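Local atomic coordinates of phosphoglycerate kinase (Coxiella burnetii, PDB entry 4NG4), a protein that catalyses the reversible transfer of a phosphoryl group between ATP and (2R)-3-phosphoglycerate, a step of glycolysis. Residues G164-A169 / I394-Q399; D277-D282 / S298-G303; G327-E332 / L363-L368. All coordinates share one frame; numbering follows the deposited sequence.

How the contacts relate
Phosphoglycerate kinase is a two-domain enzyme, and the three contacts divide between its halves. Contact 1 belongs to the N-terminal half, beside the six-stranded parallel sheet, and joins residues before and after everything that forms contacts 2 and 3. Its centre lies about 49 Å from that of contact 2 and about 40 Å from that of contact 3, across the chain's centre. Contacts 2 and 3 follow each other in sequence within the nucleotide-binding half, their centres about 14 Å apart. They touch where Phe300 O probably accepts a hydrogen bond from Val328 N, 2.9 Å away, and together they border the ADP site, whereas contact 1 ties the chain's end back to the first domain.

Contact 1: G164-A169 / I394-Q399; sequences GVAAYA and IKILTQ
Ile396 shows how one branched side chain can join two helices, its target being the consecutive alanines Ala166 and Ala167. The backbones come nearest at the same place, Ala167 CA and Ile396 CA being 6.2 Å apart, a short separation that the small alanine side chains allow. CB of Ile396 points across the interface and lies 4.4 Å from Ala166 CB. The side chain forks at this CB. The CG2 branch, set anti to the backbone N, rests against the peptide that links the two alanines: CG2 is 3.5 Å from Ala166 O and 3.7 Å from Ala167 N, while Ala166 CB comes within 3.9 Å of the same methyl. The other branch runs by way of CG1, which acts as a spacer, and with chi2 extended at -173° it carries CD1 onward to Ala167 CB at 4.0 Å. The two methyls thus divide the work: CG2 sits against the 166-167 peptide and Ala166 CB, while CD1 meets the methyl of Ala167.

No hydrogen bond crosses between 164-169 and 394-399. Leu397 contributes little here, although its CD2 methyl turns back to 4.8 Å from Ala166 CB; it lies instead against Met149 and Phe14. Polar attachment comes just past the segment, at Arg400, whose NH1 hydrogen-bonds Ala169 O and, weakly, Ala166 O. Ala166 also touches Phe147, so it is held between strand 146-149 and the last helix.

Helix 160-168 leads into the edge strand 171-174 of the parallel sheet, and helix 392-401 is the last helix of the chain. Its return from the nucleotide-binding half to lie on the N-terminal domain is characteristic of the phosphoglycerate kinase fold, in which both chain ends belong to the same domain.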
loop_
_atom_site.group_PDB
_atom_site.type_symbol
_atom_site.label_atom_id
_atom_site.label_comp_id
_atom_site.label_asym_id
_atom_site.label_seq_id
_atom_site.Cartn_x
_atom_site.Cartn_y
_atom_site.Cartn_z
ATOM N N GLY A 164 7.542 -19.309 -2.045
ATOM C CA GLY A 164 8.087 -20.655 -2.202
ATOM C C GLY A 164 9.172 -20.744 -3.255
ATOM O O GLY A 164 10.236 -21.306 -2.999
ATOM N N VAL A 165 8.908 -20.185 -4.436
ATOM C CA VAL A 165 9.867 -20.238 -5.533
ATOM C C VAL A 165 11.202 -19.615 -5.129
ATOM O O VAL A 165 12.264 -20.195 -5.411
ATOM C CB VAL A 165 9.338 -19.582 -6.831
ATOM C CG1 VAL A 165 8.959 -18.135 -6.620
ATOM C CG2 VAL A 165 10.373 -19.699 -7.928
ATOM N N ALA A 166 11.148 -18.468 -4.449
ATOM C CA ALA A 166 12.359 -17.783 -3.980
ATOM C C ALA A 166 13.119 -18.593 -2.925
ATOM O O ALA A 166 14.341 -18.468 -2.805
ATOM C CB ALA A 166 12.030 -16.397 -3.433
ATOM N N ALA A 167 12.398 -19.420 -2.169
ATOM C CA ALA A 167 13.020 -20.277 -1.173
ATOM C C ALA A 167 13.969 -21.294 -1.809
ATOM O O ALA A 167 15.018 -21.600 -1.231
ATOM C CB ALA A 167 11.962 -20.986 -0.342
ATOM N N TYR A 168 13.610 -21.789 -3.000
ATOM C CA TYR A 168 14.350 -22.888 -3.666
ATOM C C TYR A 168 14.999 -22.546 -5.028
ATOM O O TYR A 168 15.448 -23.448 -5.736
ATOM C CB TYR A 168 13.412 -24.092 -3.865
ATOM C CG TYR A 168 12.736 -24.580 -2.602
ATOM C CD1 TYR A 168 13.443 -25.326 -1.658
ATOM C CD2 TYR A 168 11.393 -24.297 -2.350
ATOM C CE1 TYR A 168 12.838 -25.781 -0.491
ATOM C CE2 TYR A 168 10.767 -24.746 -1.178
ATOM C CZ TYR A 168 11.504 -25.492 -0.255
ATOM O OH TYR A 168 10.914 -25.951 0.904
ATOM N N ALA A 169 15.038 -21.266 -5.399
ATOM C CA ALA A 169 15.621 -20.848 -6.681
ATOM C C ALA A 169 17.130 -20.640 -6.545
ATOM O O ALA A 169 17.580 -20.023 -5.578
ATOM C CB ALA A 169 14.960 -19.578 -7.177
ATOM N N ILE A 394 10.065 -10.594 1.255
ATOM C CA ILE A 394 11.262 -9.837 1.628
ATOM C C ILE A 394 12.204 -10.653 2.503
ATOM O O ILE A 394 13.429 -10.602 2.339
ATOM C CB ILE A 394 10.876 -8.546 2.372
ATOM C CG1 ILE A 394 10.189 -7.572 1.405
ATOM C CG2 ILE A 394 12.100 -7.900 3.014
ATOM C CD1 ILE A 394 9.091 -6.733 2.043
ATOM N N LYS A 395 11.632 -11.404 3.432
ATOM C CA LYS A 395 12.417 -12.232 4.317
ATOM C C LYS A 395 13.350 -13.121 3.495
ATOM O O LYS A 395 14.565 -13.114 3.700
ATOM C CB LYS A 395 11.506 -13.083 5.205
ATOM C CG LYS A 395 12.196 -13.599 6.454
ATOM C CD LYS A 395 11.397 -14.695 7.151
ATOM C CE LYS A 395 11.998 -15.030 8.517
ATOM N NZ LYS A 395 11.594 -16.381 9.022
ATOM N N ILE A 396 12.778 -13.847 2.536
ATOM C CA ILE A 396 13.535 -14.808 1.752
ATOM C C ILE A 396 14.584 -14.124 0.880
ATOM O O ILE A 396 15.688 -14.648 0.731
ATOM C CB ILE A 396 12.618 -15.710 0.881
ATOM C CG1 ILE A 396 11.575 -16.413 1.752
ATOM C CG2 ILE A 396 13.443 -16.769 0.130
ATOM C CD1 ILE A 396 10.748 -17.433 1.004
ATOM N N LEU A 397 14.257 -12.961 0.319
ATOM C CA LEU A 397 15.207 -12.251 -0.546
ATOM C C LEU A 397 16.495 -11.876 0.194
ATOM O O LEU A 397 17.583 -11.887 -0.398
ATOM C CB LEU A 397 14.567 -11.011 -1.172
ATOM C CG LEU A 397 13.556 -11.272 -2.289
ATOM C CD1 LEU A 397 12.999 -9.956 -2.810
ATOM C CD2 LEU A 397 14.165 -12.079 -3.426
ATOM N N THR A 398 16.366 -11.544 1.480
ATOM C CA THR A 398 17.530 -11.267 2.331
ATOM C C THR A 398 18.249 -12.555 2.749
ATOM O O THR A 398 19.473 -12.654 2.629
ATOM C CB THR A 398 17.130 -10.493 3.595
ATOM O OG1 THR A 398 16.197 -11.274 4.347
ATOM C CG2 THR A 398 16.496 -9.146 3.241
ATOM N N GLN A 399 17.484 -13.531 3.237
ATOM C CA GLN A 399 18.026 -14.852 3.577
ATOM C C GLN A 399 18.958 -15.409 2.496
ATOM O O GLN A 399 19.926 -16.094 2.803
ATOM C CB GLN A 399 16.903 -15.869 3.777
ATOM C CG GLN A 399 16.171 -15.792 5.096
ATOM C CD GLN A 399 14.984 -16.762 5.153
ATOM O OE1 GLN A 399 14.974 -17.784 4.470
ATOM N NE2 GLN A 399 13.981 -16.434 5.965
#

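Contact 2: D277-D282 / S298-G303; sequences DELSED and SIFDVG
Leu279 lies over the flat face of Phe300, and the pair illustrates a CH-pi contact with the methyl almost directly above the ring centre. Leu279 CD1 stands 4.2 Å from the ring centroid, only 4° off the normal. Two further carbons of the leucine reach the far end of the ring, with Leu279 CB 3.9 Å from Phe300 CZ and Leu279 CD2 4.1 Å from Phe300 CE1. Placing CG anti to the backbone N, at chi1 179°, carries the isopropyl end (CG, CD1, CD2) across the ring.

The opposite face of the phenyl group is met by Ser298 O, 3.7 Å above the plane and displaced toward the rim. Glu278 O approaches obliquely, 4.2 Å from Phe300 CE2. Phe334 also meets the ring, its plane inclined at about 50°, and touches Leu279 as well.

Strand 298-300 pairs antiparallel with strand 272-276 and borders the nucleotide: Ile299 O makes a weak hydrogen bond to N6 of ADP, and Asp301 belongs to the magnesium site. Between the two segments themselves no hydrogen bond forms, so the exposed loop 277-282 meets the buried ring through dispersion and weak CH-pi attraction.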
loop_
_atom_site.group_PDB
_atom_site.type_symbol
_atom_site.label_atom_id
_atom_site.label_comp_id
_atom_site.label_asym_id
_atom_site.label_seq_id
_atom_site.Cartn_x
_atom_site.Cartn_y
_atom_site.Cartn_z
ATOM N N ASP A 277 -26.803 16.458 11.398
ATOM C CA ASP A 277 -27.689 15.422 11.918
ATOM C C ASP A 277 -28.127 14.414 10.843
ATOM O O ASP A 277 -28.986 13.563 11.094
ATOM C CB ASP A 277 -28.886 16.048 12.651
ATOM C CG ASP A 277 -29.969 16.554 11.716
ATOM O OD1 ASP A 277 -29.669 16.820 10.527
ATOM O OD2 ASP A 277 -31.128 16.688 12.193
ATOM N N GLU A 278 -27.531 14.521 9.651
ATOM C CA GLU A 278 -27.716 13.548 8.569
ATOM C C GLU A 278 -26.569 13.750 7.586
ATOM O O GLU A 278 -26.173 14.889 7.352
ATOM C CB GLU A 278 -29.098 13.710 7.888
ATOM C CG GLU A 278 -29.195 14.801 6.809
ATOM C CD GLU A 278 -30.620 15.096 6.367
ATOM O OE1 GLU A 278 -31.562 14.743 7.113
ATOM O OE2 GLU A 278 -30.791 15.695 5.270
ATOM N N LEU A 279 -26.027 12.667 7.033
ATOM C CA LEU A 279 -24.869 12.756 6.145
ATOM C C LEU A 279 -25.255 12.912 4.679
ATOM O O LEU A 279 -25.521 11.925 3.990
ATOM C CB LEU A 279 -23.975 11.525 6.320
ATOM C CG LEU A 279 -22.700 11.418 5.456
ATOM C CD1 LEU A 279 -21.892 12.736 5.397
ATOM C CD2 LEU A 279 -21.824 10.288 5.989
ATOM N N SER A 280 -25.258 14.158 4.209
ATOM C CA SER A 280 -25.603 14.494 2.819
ATOM C C SER A 280 -25.152 15.927 2.470
ATOM O O SER A 280 -24.962 16.755 3.375
ATOM C CB SER A 280 -27.115 14.346 2.608
ATOM O OG SER A 280 -27.834 15.078 3.588
ATOM N N GLU A 281 -25.013 16.234 1.172
ATOM C CA GLU A 281 -24.599 17.580 0.734
ATOM C C GLU A 281 -25.603 18.671 1.135
ATOM O O GLU A 281 -25.380 19.848 0.846
ATOM C CB GLU A 281 -24.375 17.620 -0.798
ATOM C CG GLU A 281 -25.660 17.743 -1.648
ATOM C CD GLU A 281 -25.414 17.774 -3.159
ATOM O OE1 GLU A 281 -26.163 18.485 -3.880
ATOM O OE2 GLU A 281 -24.485 17.086 -3.632
ATOM N N ASP A 282 -26.669 18.277 1.834
ATOM C CA ASP A 282 -27.925 19.026 1.896
ATOM C C ASP A 282 -28.273 19.600 3.270
ATOM O O ASP A 282 -28.966 20.622 3.352
ATOM C CB ASP A 282 -29.049 18.075 1.485
ATOM C CG ASP A 282 -30.143 18.759 0.712
ATOM O OD1 ASP A 282 -29.808 19.575 -0.174
ATOM O OD2 ASP A 282 -31.330 18.459 0.970
ATOM N N SER A 298 -23.308 13.964 14.519
ATOM C CA SER A 298 -22.152 13.103 14.295
ATOM C C SER A 298 -21.028 13.954 13.735
ATOM O O SER A 298 -21.280 14.920 13.009
ATOM C CB SER A 298 -22.490 11.987 13.296
ATOM O OG SER A 298 -23.777 11.441 13.503
ATOM N N ILE A 299 -19.794 13.587 14.056
ATOM C CA ILE A 299 -18.624 14.297 13.546
ATOM C C ILE A 299 -18.229 13.763 12.173
ATOM O O ILE A 299 -17.925 12.588 12.034
ATOM C CB ILE A 299 -17.434 14.158 14.495
ATOM C CG1 ILE A 299 -17.784 14.777 15.867
ATOM C CG2 ILE A 299 -16.196 14.832 13.898
ATOM C CD1 ILE A 299 -16.712 14.571 16.940
ATOM N N PHE A 300 -18.228 14.637 11.165
ATOM C CA PHE A 300 -17.842 14.273 9.799
ATOM C C PHE A 300 -16.548 14.933 9.298
ATOM O O PHE A 300 -16.052 14.611 8.217
ATOM C CB PHE A 300 -18.972 14.626 8.842
ATOM C CG PHE A 300 -20.298 13.988 9.190
ATOM C CD1 PHE A 300 -20.389 12.634 9.436
ATOM C CD2 PHE A 300 -21.449 14.745 9.248
ATOM C CE1 PHE A 300 -21.601 12.048 9.731
ATOM C CE2 PHE A 300 -22.656 14.169 9.542
ATOM C CZ PHE A 300 -22.732 12.811 9.785
ATOM N N ASP A 301 -16.001 15.862 10.065
ATOM C CA ASP A 301 -14.777 16.546 9.656
ATOM C C ASP A 301 -14.179 17.260 10.845
ATOM O O ASP A 301 -14.858 17.491 11.837
ATOM C CB ASP A 301 -15.055 17.570 8.530
ATOM C CG ASP A 301 -13.876 17.737 7.553
ATOM O OD1 ASP A 301 -12.847 17.018 7.675
ATOM O OD2 ASP A 301 -13.986 18.612 6.650
ATOM N N VAL A 302 -12.899 17.589 10.738
ATOM C CA VAL A 302 -12.249 18.478 11.688
ATOM C C VAL A 302 -12.665 19.900 11.391
ATOM O O VAL A 302 -13.173 20.206 10.312
ATOM C CB VAL A 302 -10.714 18.430 11.569
ATOM C CG1 VAL A 302 -10.184 17.026 11.868
ATOM C CG2 VAL A 302 -10.280 18.907 10.175
ATOM N N GLY A 303 -12.424 20.772 12.357
ATOM C CA GLY A 303 -12.685 22.204 12.209
ATOM C C GLY A 303 -11.430 22.982 11.850
ATOM O O GLY A 303 -10.357 22.394 11.689
#

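Contact 3: G327-E332 / L363-L368; sequences GVFEIE and LDKFNL. With ADP (adenosine-5'-diphosphate), chain E.
Lys365 supplies the polar link, spanning from its helix to the backbone of Phe329 and Glu330. Its side chain is extended throughout, with CG anti to the backbone N at chi1 -178°, which brings NZ to 3.4 Å from Phe329 O in a weak hydrogen bond. The same NZ is 2.8 Å from Glu330 O.

Apolar contacts run alongside. Lys365 CD lies at the edge of the Phe329 ring, 4.3 Å from Phe329 CD2, while Phe366 CZ comes to 4.2 Å from Phe329 CB.

Ligand bonds form the third group. The Glu330 chain bends at chi2 (94°), which carries its carboxylate to the sugar edge of ADP, where O3' donates to Glu330 OE2 at 2.6 Å. The O2' hydroxyl is 2.7 Å from both Glu330 OE1 and Glu330 OE2. The residue whose carboxylate meets both ribose hydroxyls thus has its own carbonyl beside Lys365 NZ.

Residues 327-332 lie in the loop between strand 319-323 and helix 336-347. Phe329 packs between that helix, at Thr338, and helix 357-365, at Ala361 and Ala362. Helix 357-365 ends in a Schellman motif at Asn367, and the side chain of Phe366 touches Arg339 of helix 336-347.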
loop_
_atom_site.group_PDB
_atom_site.type_symbol
_atom_site.label_atom_id
_atom_site.label_comp_id
_atom_site.label_asym_id
_atom_site.label_seq_id
_atom_site.Cartn_x
_atom_site.Cartn_y
_atom_site.Cartn_z
ATOM N N GLY A 327 -11.713 13.314 7.213
ATOM C CA GLY A 327 -13.155 13.531 7.243
ATOM C C GLY A 327 -13.855 12.826 6.099
ATOM O O GLY A 327 -13.219 12.185 5.255
ATOM N N VAL A 328 -15.170 12.942 6.059
ATOM C CA VAL A 328 -15.949 12.318 5.016
ATOM C C VAL A 328 -15.789 13.139 3.750
ATOM O O VAL A 328 -16.737 13.766 3.260
ATOM C CB VAL A 328 -17.436 12.214 5.411
ATOM C CG1 VAL A 328 -18.198 11.343 4.400
ATOM C CG2 VAL A 328 -17.576 11.653 6.837
ATOM N N PHE A 329 -14.580 13.109 3.201
ATOM C CA PHE A 329 -14.210 13.942 2.047
ATOM C C PHE A 329 -15.077 13.745 0.804
ATOM O O PHE A 329 -15.112 14.615 -0.049
ATOM C CB PHE A 329 -12.756 13.651 1.654
ATOM C CG PHE A 329 -12.590 12.375 0.852
ATOM C CD1 PHE A 329 -12.502 11.147 1.485
ATOM C CD2 PHE A 329 -12.549 12.411 -0.546
ATOM C CE1 PHE A 329 -12.361 9.981 0.748
ATOM C CE2 PHE A 329 -12.406 11.240 -1.282
ATOM C CZ PHE A 329 -12.319 10.028 -0.636
ATOM N N GLU A 330 -15.724 12.584 0.678
ATOM C CA GLU A 330 -16.506 12.245 -0.533
ATOM C C GLU A 330 -17.677 13.189 -0.732
ATOM O O GLU A 330 -17.978 13.572 -1.854
ATOM C CB GLU A 330 -17.026 10.800 -0.494
ATOM C CG GLU A 330 -15.932 9.709 -0.353
ATOM C CD GLU A 330 -15.669 9.283 1.106
ATOM O OE1 GLU A 330 -16.120 9.980 2.048
ATOM O OE2 GLU A 330 -15.002 8.245 1.311
ATOM N N ILE A 331 -18.340 13.551 0.362
ATOM C CA ILE A 331 -19.360 14.591 0.330
ATOM C C ILE A 331 -18.650 15.922 0.582
ATOM O O ILE A 331 -17.671 15.971 1.323
ATOM C CB ILE A 331 -20.509 14.308 1.339
ATOM C CG1 ILE A 331 -21.710 15.213 1.066
ATOM C CG2 ILE A 331 -20.043 14.464 2.747
ATOM C CD1 ILE A 331 -22.418 14.890 -0.263
ATOM N N GLU A 332 -19.146 16.986 -0.046
ATOM C CA GLU A 332 -18.379 18.224 -0.254
ATOM C C GLU A 332 -18.314 19.143 0.955
ATOM O O GLU A 332 -17.336 19.855 1.124
ATOM C CB GLU A 332 -18.932 19.008 -1.455
ATOM C CG GLU A 332 -18.950 18.208 -2.775
ATOM C CD GLU A 332 -20.239 17.365 -3.008
ATOM O OE1 GLU A 332 -21.048 17.166 -2.063
ATOM O OE2 GLU A 332 -20.436 16.902 -4.161
ATOM N N LEU A 363 -6.669 12.309 -2.823
ATOM C CA LEU A 363 -5.600 12.940 -3.591
ATOM C C LEU A 363 -5.933 13.094 -5.073
ATOM O O LEU A 363 -5.479 14.028 -5.731
ATOM C CB LEU A 363 -4.313 12.128 -3.451
ATOM C CG LEU A 363 -3.621 12.195 -2.100
ATOM C CD1 LEU A 363 -2.306 11.444 -2.204
ATOM C CD2 LEU A 363 -3.394 13.639 -1.672
ATOM N N ASP A 364 -6.717 12.164 -5.592
ATOM C CA ASP A 364 -7.215 12.259 -6.953
ATOM C C ASP A 364 -8.281 13.360 -7.055
ATOM O O ASP A 364 -8.225 14.174 -7.960
ATOM C CB ASP A 364 -7.777 10.905 -7.388
ATOM C CG ASP A 364 -8.100 10.843 -8.850
ATOM O OD1 ASP A 364 -7.831 11.812 -9.602
ATOM O OD2 ASP A 364 -8.638 9.790 -9.246
ATOM N N LYS A 365 -9.225 13.399 -6.116
ATOM C CA LYS A 365 -10.335 14.359 -6.167
ATOM C C LYS A 365 -9.881 15.799 -6.105
ATOM O O LYS A 365 -10.453 16.667 -6.760
ATOM C CB LYS A 365 -11.310 14.123 -5.015
ATOM C CG LYS A 365 -12.526 15.051 -5.037
ATOM C CD LYS A 365 -13.591 14.599 -4.060
ATOM C CE LYS A 365 -14.939 15.162 -4.408
ATOM N NZ LYS A 365 -15.907 14.819 -3.352
ATOM N N PHE A 366 -8.859 16.048 -5.301
ATOM C CA PHE A 366 -8.305 17.388 -5.133
ATOM C C PHE A 366 -7.182 17.666 -6.147
ATOM O O PHE A 366 -6.547 18.722 -6.098
ATOM C CB PHE A 366 -7.766 17.547 -3.701
ATOM C CG PHE A 366 -8.729 17.110 -2.621
ATOM C CD1 PHE A 366 -10.063 17.508 -2.645
ATOM C CD2 PHE A 366 -8.292 16.320 -1.562
ATOM C CE1 PHE A 366 -10.944 17.117 -1.646
ATOM C CE2 PHE A 366 -9.164 15.927 -0.542
ATOM C CZ PHE A 366 -10.490 16.330 -0.588
ATOM N N ASN A 367 -6.965 16.724 -7.069
ATOM C CA ASN A 367 -5.840 16.748 -8.025
ATOM C C ASN A 367 -4.524 17.195 -7.399
ATOM O O ASN A 367 -3.918 18.172 -7.833
ATOM C CB ASN A 367 -6.180 17.586 -9.266
ATOM C CG ASN A 367 -7.228 16.918 -10.157
ATOM O OD1 ASN A 367 -7.971 17.589 -10.885
ATOM N ND2 ASN A 367 -7.291 15.589 -10.103
ATOM N N LEU A 368 -4.106 16.463 -6.365
ATOM C CA LEU A 368 -2.833 16.704 -5.686
ATOM C C LEU A 368 -1.863 15.509 -5.724
ATOM O O LEU A 368 -0.780 15.580 -5.133
ATOM C CB LEU A 368 -3.106 17.097 -4.233
ATOM C CG LEU A 368 -3.623 18.517 -4.043
ATOM C CD1 LEU A 368 -4.127 18.689 -2.636
ATOM C CD2 LEU A 368 -2.542 19.539 -4.366
HETATM P PB ADP E . -7.656 4.396 3.438
HETATM O O1B ADP E . -7.370 5.677 2.695
HETATM O O2B ADP E . -8.407 3.376 2.608
HETATM O O3B ADP E . -6.473 3.842 4.196
HETATM P PA ADP E . -9.475 3.895 5.601
HETATM O O1A ADP E . -9.727 2.575 4.912
HETATM O O2A ADP E . -8.757 3.868 6.924
HETATM O O3A ADP E . -8.663 4.886 4.610
HETATM O "O5'" ADP E . -10.929 4.586 5.789
HETATM C "C5'" ADP E . -11.309 5.791 5.113
HETATM C "C4'" ADP E . -12.808 5.812 4.851
HETATM O "O4'" ADP E . -13.504 6.018 6.086
HETATM C "C3'" ADP E . -13.208 6.934 3.890
HETATM O "O3'" ADP E . -13.852 6.404 2.722
HETATM C "C2'" ADP E . -14.111 7.858 4.699
HETATM O "O2'" ADP E . -15.290 8.252 3.991
HETATM C "C1'" ADP E . -14.465 7.077 5.966
HETATM N N9 ADP E . -14.494 7.970 7.170
HETATM C C8 ADP E . -13.465 8.701 7.664
HETATM N N7 ADP E . -13.864 9.401 8.758
HETATM C C5 ADP E . -15.164 9.124 8.987
HETATM C C6 ADP E . -16.195 9.520 9.978
HETATM N N6 ADP E . -15.920 10.385 10.986
HETATM N N1 ADP E . -17.432 8.977 9.840
HETATM C C2 ADP E . -17.759 8.112 8.851
HETATM N N3 ADP E . -16.870 7.716 7.920
HETATM C C4 ADP E . -15.582 8.178 7.932
#